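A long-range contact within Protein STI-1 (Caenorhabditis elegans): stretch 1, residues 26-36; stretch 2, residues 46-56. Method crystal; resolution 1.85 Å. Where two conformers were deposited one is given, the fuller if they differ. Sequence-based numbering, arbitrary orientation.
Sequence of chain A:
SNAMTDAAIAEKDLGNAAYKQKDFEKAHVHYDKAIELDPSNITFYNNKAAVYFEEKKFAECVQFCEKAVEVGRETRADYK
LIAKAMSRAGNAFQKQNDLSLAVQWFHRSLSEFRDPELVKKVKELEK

Stretch 1 26-36: KAHVHYDKAIE
Stretch 2, residues 46-56: NNKAAVYFEEK

Residues 26-36 are helical throughout, and residues 46-54 belong to a second helix already under way at 46, with phi/psi near -63/-42 and i to i+4 hydrogen bonds; Lys-56 has positive phi (66/24) in a Schellman motif. The helices pack nearly antiparallel (160°), axes 10.0 Å apart at closest approach. The CA atoms of His-28 and Lys-48 lie 6.5 Å apart, those of Ala-27 and Val-51 7.5 Å.

Lys-48 (m, t, p, chi4 96°) is a knob among His-28, Tyr-31, Asp-32 and Ile-35. Its aliphatic chain packs against apolar atoms, CG 3.6 Å from Tyr-31 CB and CD 3.8 Å from Ile-35 CD1, while its NZ donates to His-28 ND1 (2.9 Å) and forms a salt bridge with Asp-32 OD1 (2.7 Å). A water donates to Asp-32 OD2 (2.6 Å) and accepts a weak bond from Lys-48 NZ (2.8 Å). Imidazole suits position 28 because it has two polar nitrogens: with ND1 accepting, NE2 of His-28 (chi1 m, chi2 -63°) donates to Glu-55 OE2 at 2.7 Å. Its ring lies obliquely to that of Tyr-52, centroids 4.3 Å apart.

Beside this network, Tyr-31 (m, chi2 -39°) receives Asn-47 CB over one face, 3.8 Å from the ring centroid, and Val-51 (t) CG2 at its edge, 3.6 Å from CE2. Small Ala-27 completes the buried apolar patch, its CB 4.2 Å from Val-51 CG2.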

ATOM      1  N   LYS A  26      16.565   3.922   4.312  1.00 36.11           N
ATOM      2  CA  LYS A  26      16.639   3.016   5.462  1.00 36.99           C
ATOM      3  C   LYS A  26      15.273   2.344   5.683  1.00 33.64           C
ATOM      4  O   LYS A  26      15.212   1.144   6.041  1.00 33.51           O
ATOM      5  CB  LYS A  26      17.104   3.840   6.708  1.00 40.83           C
ATOM      6  CG  LYS A  26      17.118   3.236   8.118  1.00 44.06           C
ATOM      7  CD  LYS A  26      17.414   4.316   9.222  1.00 44.49           C
ATOM      8  CE  LYS A  26      17.106   3.940  10.701  1.00 48.43           C
ATOM      9  NZ  LYS A  26      16.276   4.838  11.650  1.00 38.56           N
ATOM     10  N   ALA A  27      14.193   3.077   5.419  1.00 30.14           N
ATOM     11  CA  ALA A  27      12.823   2.522   5.590  1.00 27.21           C
ATOM     12  C   ALA A  27      12.664   1.358   4.660  1.00 27.22           C
ATOM     13  O   ALA A  27      12.208   0.311   5.078  1.00 26.69           O
ATOM     14  CB  ALA A  27      11.759   3.551   5.317  1.00 26.60           C
ATOM     15  N   HIS A  28      13.055   1.556   3.390  1.00 27.87           N
ATOM     16  CA  HIS A  28      13.007   0.474   2.400  1.00 28.92           C
ATOM     17  C   HIS A  28      13.855  -0.744   2.792  1.00 27.47           C
ATOM     18  O   HIS A  28      13.418  -1.891   2.584  1.00 29.26           O
ATOM     19  CB  HIS A  28      13.444   0.973   1.026  1.00 29.38           C
ATOM     20  CG  HIS A  28      12.384   1.754   0.284  1.00 29.98           C
ATOM     21  ND1 HIS A  28      11.196   1.207  -0.098  1.00 29.51           N
ATOM     22  CD2 HIS A  28      12.395   3.052  -0.200  1.00 29.62           C
ATOM     23  CE1 HIS A  28      10.479   2.119  -0.749  1.00 29.52           C
ATOM     24  NE2 HIS A  28      11.208   3.258  -0.813  1.00 32.77           N
ATOM     25  N   VAL A  29      15.071  -0.498   3.286  1.00 30.66           N
ATOM     26  CA  VAL A  29      16.013  -1.576   3.740  1.00 31.55           C
ATOM     27  C   VAL A  29      15.309  -2.540   4.715  1.00 32.01           C
ATOM     28  O   VAL A  29      15.298  -3.776   4.534  1.00 30.69           O
ATOM     29  CB  VAL A  29      17.284  -0.988   4.396  1.00 33.52           C
ATOM     30  CG1 VAL A  29      18.007  -2.025   5.275  1.00 36.08           C
ATOM     31  CG2 VAL A  29      18.248  -0.451   3.328  1.00 35.05           C
ATOM     32  N   HIS A  30      14.705  -1.947   5.724  1.00 29.26           N
ATOM     33  CA  HIS A  30      14.010  -2.679   6.734  1.00 29.11           C
ATOM     34  C   HIS A  30      12.740  -3.345   6.264  1.00 28.22           C
ATOM     35  O   HIS A  30      12.453  -4.531   6.615  1.00 26.43           O
ATOM     36  CB  HIS A  30      13.756  -1.751   7.904  1.00 29.67           C
ATOM     37  CG  HIS A  30      15.031  -1.432   8.724  1.00 32.23           C
ATOM     38  ND1 HIS A  30      15.785  -2.413   9.345  1.00 32.79           N
ATOM     39  CD2 HIS A  30      15.637  -0.231   9.027  1.00 34.34           C
ATOM     40  CE1 HIS A  30      16.839  -1.830   9.985  1.00 35.68           C
ATOM     41  NE2 HIS A  30      16.764  -0.505   9.787  1.00 36.55           N
ATOM     42  N   TYR A  31      11.927  -2.636   5.465  1.00 28.65           N
ATOM     43  CA  TYR A  31      10.673  -3.239   4.973  1.00 26.47           C
ATOM     44  C   TYR A  31      11.018  -4.382   4.057  1.00 28.71           C
ATOM     45  O   TYR A  31      10.344  -5.379   4.034  1.00 25.86           O
ATOM     46  CB  TYR A  31       9.781  -2.203   4.276  1.00 26.65           C
ATOM     47  CG  TYR A  31       9.157  -1.109   5.155  1.00 25.12           C
ATOM     48  CD1 TYR A  31       8.684  -1.370   6.422  1.00 25.66           C
ATOM     49  CD2 TYR A  31       9.048   0.206   4.674  1.00 25.29           C
ATOM     50  CE1 TYR A  31       8.087  -0.358   7.215  1.00 24.87           C
ATOM     51  CE2 TYR A  31       8.517   1.198   5.438  1.00 26.04           C
ATOM     52  CZ  TYR A  31       8.021   0.926   6.710  1.00 26.24           C
ATOM     53  OH  TYR A  31       7.455   1.915   7.447  1.00 26.74           O
ATOM     54  N   ASP A  32      12.115  -4.247   3.323  1.00 29.99           N
ATOM     55  CA  ASP A  32      12.575  -5.332   2.420  1.00 31.55           C
ATOM     56  C   ASP A  32      12.988  -6.546   3.230  1.00 30.24           C
ATOM     57  O   ASP A  32      12.704  -7.676   2.846  1.00 30.83           O
ATOM     58  CB  ASP A  32      13.775  -4.872   1.564  1.00 32.92           C
ATOM     59  CG  ASP A  32      13.346  -3.929   0.390  1.00 36.81           C
ATOM     60  OD1 ASP A  32      12.129  -3.827   0.106  1.00 33.27           O
ATOM     61  OD2 ASP A  32      14.226  -3.299  -0.206  1.00 37.25           O
ATOM     62  N   LYS A  33      13.665  -6.280   4.335  1.00 29.50           N
ATOM     63  CA  LYS A  33      14.034  -7.323   5.293  1.00 30.76           C
ATOM     64  C   LYS A  33      12.764  -7.986   5.867  1.00 29.68           C
ATOM     65  O   LYS A  33      12.712  -9.203   6.017  1.00 27.99           O
ATOM     66  CB  LYS A  33      14.974  -6.808   6.388  1.00 31.95           C
ATOM     67  CG  LYS A  33      16.423  -6.680   5.907  1.00 36.02           C
ATOM     68  CD  LYS A  33      17.360  -6.386   7.065  1.00 41.83           C
ATOM     69  CE  LYS A  33      18.642  -5.736   6.603  1.00 44.50           C
ATOM     70  NZ  LYS A  33      19.473  -5.617   7.826  1.00 50.22           N
ATOM     71  N   ALA A  34      11.751  -7.179   6.143  1.00 28.11           N
ATOM     72  CA  ALA A  34      10.459  -7.744   6.615  1.00 27.15           C
ATOM     73  C   ALA A  34       9.855  -8.734   5.611  1.00 28.08           C
ATOM     74  O   ALA A  34       9.451  -9.843   5.981  1.00 28.12           O
ATOM     75  CB  ALA A  34       9.470  -6.632   6.946  1.00 24.91           C
ATOM     76  N   ILE A  35       9.843  -8.336   4.339  1.00 28.36           N
ATOM     77  CA  ILE A  35       9.319  -9.149   3.286  1.00 30.00           C
ATOM     78  C   ILE A  35      10.159 -10.393   3.072  1.00 30.53           C
ATOM     79  O   ILE A  35       9.622 -11.450   2.782  1.00 33.76           O
ATOM     80  CB  ILE A  35       9.155  -8.312   1.976  1.00 28.68           C
ATOM     81  CG1 ILE A  35       8.061  -7.246   2.214  1.00 28.43           C
ATOM     82  CG2 ILE A  35       8.946  -9.248   0.764  1.00 30.94           C
ATOM     83  CD1 ILE A  35       8.088  -6.069   1.255  1.00 25.40           C
ATOM     84  N   GLU A  36      11.461 -10.273   3.224  1.00 32.65           N
ATOM     85  CA  GLU A  36      12.341 -11.442   3.187  1.00 38.01           C
ATOM     86  C   GLU A  36      11.981 -12.478   4.251  1.00 35.26           C
ATOM     87  O   GLU A  36      11.967 -13.639   3.979  1.00 34.60           O
ATOM     88  CB  GLU A  36      13.772 -10.997   3.372  1.00 42.20           C
ATOM     89  CG  GLU A  36      14.810 -11.913   2.755  1.00 49.86           C
ATOM     90  CD  GLU A  36      16.231 -11.412   3.017  1.00 52.33           C
ATOM     91  OE1 GLU A  36      16.435 -10.168   3.073  1.00 51.21           O
ATOM     92  OE2 GLU A  36      17.137 -12.255   3.215  1.00 61.36           O
ATOM     93  N   ASN A  46       2.045  -2.529   1.844  1.00 23.69           N
ATOM     94  CA  ASN A  46       1.413  -1.254   1.979  1.00 22.57           C
ATOM     95  C   ASN A  46       2.414  -0.243   2.531  1.00 25.31           C
ATOM     96  O   ASN A  46       2.390   0.899   2.084  1.00 25.55           O
ATOM     97  CB  ASN A  46       0.160  -1.254   2.877  1.00 22.87           C
ATOM     98  CG  ASN A  46      -1.090  -1.871   2.214  1.00 23.65           C
ATOM     99  OD1 ASN A  46      -1.214  -1.872   1.000  1.00 25.03           O
ATOM    100  ND2 ASN A  46      -2.042  -2.379   3.046  1.00 22.40           N
ATOM    101  N   ASN A  47       3.265  -0.630   3.505  1.00 23.29           N
ATOM    102  CA  ASN A  47       4.197   0.365   4.076  1.00 24.42           C
ATOM    103  C   ASN A  47       5.232   0.755   3.029  1.00 23.36           C
ATOM    104  O   ASN A  47       5.553   1.897   2.891  1.00 22.67           O
ATOM    105  CB  ASN A  47       4.883  -0.186   5.326  1.00 26.16           C
ATOM    106  CG  ASN A  47       3.979  -0.230   6.549  1.00 30.75           C
ATOM    107  OD1 ASN A  47       4.467  -0.453   7.632  1.00 39.16           O
ATOM    108  ND2 ASN A  47       2.705  -0.017   6.392  1.00 26.86           N
ATOM    109  N   LYS A  48       5.694  -0.172   2.193  1.00 21.90           N
ATOM    110  CA  LYS A  48       6.613   0.179   1.129  1.00 24.13           C
ATOM    111  C   LYS A  48       5.977   1.124   0.084  1.00 25.24           C
ATOM    112  O   LYS A  48       6.610   2.071  -0.356  1.00 26.35           O
ATOM    113  CB  LYS A  48       7.079  -1.035   0.368  1.00 28.80           C
ATOM    114  CG  LYS A  48       8.278  -1.683   1.003  1.00 31.45           C
ATOM    115  CD  LYS A  48       9.033  -2.553   0.055  1.00 31.42           C
ATOM    116  CE  LYS A  48       9.736  -1.878  -1.109  1.00 31.30           C
ATOM    117  NZ  LYS A  48      11.187  -1.537  -0.985  1.00 29.16           N
ATOM    118  N   ALA A  49       4.710   0.892  -0.224  1.00 22.31           N
ATOM    119  CA  ALA A  49       3.925   1.773  -1.103  1.00 21.74           C
ATOM    120  C   ALA A  49       3.847   3.188  -0.587  1.00 25.21           C
ATOM    121  O   ALA A  49       4.006   4.138  -1.333  1.00 24.25           O
ATOM    122  CB  ALA A  49       2.531   1.153  -1.370  1.00 21.46           C
ATOM    123  N   ALA A  50       3.624   3.322   0.714  1.00 24.71           N
ATOM    124  CA  ALA A  50       3.556   4.599   1.360  1.00 24.96           C
ATOM    125  C   ALA A  50       4.880   5.347   1.265  1.00 24.70           C
ATOM    126  O   ALA A  50       4.905   6.558   1.021  1.00 26.81           O
ATOM    127  CB  ALA A  50       3.154   4.411   2.799  1.00 28.46           C
ATOM    128  N   VAL A  51       5.986   4.654   1.452  1.00 24.29           N
ATOM    129  CA  VAL A  51       7.297   5.271   1.276  1.00 26.95           C
ATOM    130  C   VAL A  51       7.460   5.750  -0.160  1.00 25.96           C
ATOM    131  O   VAL A  51       7.846   6.896  -0.376  1.00 23.58           O
ATOM    132  CB  VAL A  51       8.451   4.334   1.633  1.00 26.36           C
ATOM    133  CG1 VAL A  51       9.779   5.068   1.459  1.00 28.18           C
ATOM    134  CG2 VAL A  51       8.275   3.828   3.062  1.00 26.80           C
ATOM    135  N   TYR A  52       7.180   4.876  -1.139  1.00 25.12           N
ATOM    136  CA  TYR A  52       7.316   5.259  -2.537  1.00 25.35           C
ATOM    137  C   TYR A  52       6.485   6.480  -2.892  1.00 25.48           C
ATOM    138  O   TYR A  52       6.951   7.328  -3.595  1.00 25.50           O
ATOM    139  CB  TYR A  52       6.981   4.123  -3.506  1.00 23.27           C
ATOM    140  CG  TYR A  52       8.021   3.029  -3.623  1.00 27.25           C
ATOM    141  CD1 TYR A  52       9.379   3.335  -3.854  1.00 27.63           C
ATOM    142  CD2 TYR A  52       7.664   1.690  -3.499  1.00 25.71           C
ATOM    143  CE1 TYR A  52      10.320   2.332  -4.037  1.00 29.44           C
ATOM    144  CE2 TYR A  52       8.592   0.694  -3.630  1.00 26.57           C
ATOM    145  CZ  TYR A  52       9.908   1.015  -3.864  1.00 29.99           C
ATOM    146  OH  TYR A  52      10.803   0.005  -3.939  1.00 29.10           O
ATOM    147  N   PHE A  53       5.289   6.577  -2.352  1.00 23.79           N
ATOM    148  CA  PHE A  53       4.420   7.688  -2.624  1.00 25.80           C
ATOM    149  C   PHE A  53       5.041   8.991  -2.112  1.00 25.09           C
ATOM    150  O   PHE A  53       5.044   9.980  -2.848  1.00 26.70           O
ATOM    151  CB  PHE A  53       3.050   7.454  -1.941  1.00 27.63           C
ATOM    152  CG  PHE A  53       2.006   8.450  -2.315  1.00 25.50           C
ATOM    153  CD1 PHE A  53       1.135   8.173  -3.334  1.00 25.07           C
ATOM    154  CD2 PHE A  53       1.903   9.646  -1.634  1.00 27.93           C
ATOM    155  CE1 PHE A  53       0.170   9.084  -3.686  1.00 28.00           C
ATOM    156  CE2 PHE A  53       0.952  10.569  -1.968  1.00 30.90           C
ATOM    157  CZ  PHE A  53       0.085  10.285  -3.005  1.00 29.42           C
ATOM    158  N   GLU A  54       5.601   8.970  -0.902  1.00 25.73           N
ATOM    159  CA  GLU A  54       6.253  10.196  -0.348  0.50 26.37           C
ATOM    160  C   GLU A  54       7.501  10.564  -1.113  1.00 28.81           C
ATOM    161  O   GLU A  54       7.796  11.748  -1.185  1.00 29.86           O
ATOM    162  CB  GLU A  54       6.532  10.171   1.176  0.50 27.78           C
ATOM    163  CG  GLU A  54       6.804  11.568   1.750  0.50 27.41           C
ATOM    164  CD  GLU A  54       6.669  11.711   3.262  0.50 29.84           C
ATOM    165  OE1 GLU A  54       6.070  10.822   3.889  0.50 28.70           O
ATOM    166  OE2 GLU A  54       7.148  12.741   3.852  0.50 26.99           O
ATOM    167  N   GLU A  55       8.179   9.580  -1.719  1.00 27.36           N
ATOM    168  CA  GLU A  55       9.335   9.793  -2.585  1.00 28.27           C
ATOM    169  C   GLU A  55       8.988  10.283  -3.983  1.00 28.91           C
ATOM    170  O   GLU A  55       9.896  10.551  -4.803  1.00 28.49           O
ATOM    171  CB  GLU A  55      10.080   8.448  -2.759  1.00 28.24           C
ATOM    172  CG  GLU A  55      10.885   7.991  -1.561  1.00 32.67           C
ATOM    173  CD  GLU A  55      11.628   6.691  -1.845  1.00 32.44           C
ATOM    174  OE1 GLU A  55      12.861   6.725  -1.955  1.00 36.44           O
ATOM    175  OE2 GLU A  55      10.988   5.654  -2.012  1.00 33.71           O
ATOM    176  N   LYS A  56       7.702  10.326  -4.281  1.00 27.13           N
ATOM    177  CA  LYS A  56       7.175  10.642  -5.606  1.00 28.82           C
ATOM    178  C   LYS A  56       7.535   9.570  -6.655  1.00 27.12           C
ATOM    179  O   LYS A  56       7.589   9.851  -7.852  1.00 26.49           O
ATOM    180  CB  LYS A  56       7.613  12.036  -6.057  1.00 32.31           C
ATOM    181  CG  LYS A  56       7.156  13.168  -5.172  1.00 35.98           C
ATOM    182  CD  LYS A  56       7.617  14.471  -5.790  1.00 39.60           C
ATOM    183  CE  LYS A  56       6.866  15.674  -5.281  1.00 45.25           C
ATOM    184  NZ  LYS A  56       7.007  15.711  -3.815  1.00 43.03           N
TER
HETATM  185  O   HOH W   1      13.763  -1.612  -2.094  1.00 51.12           O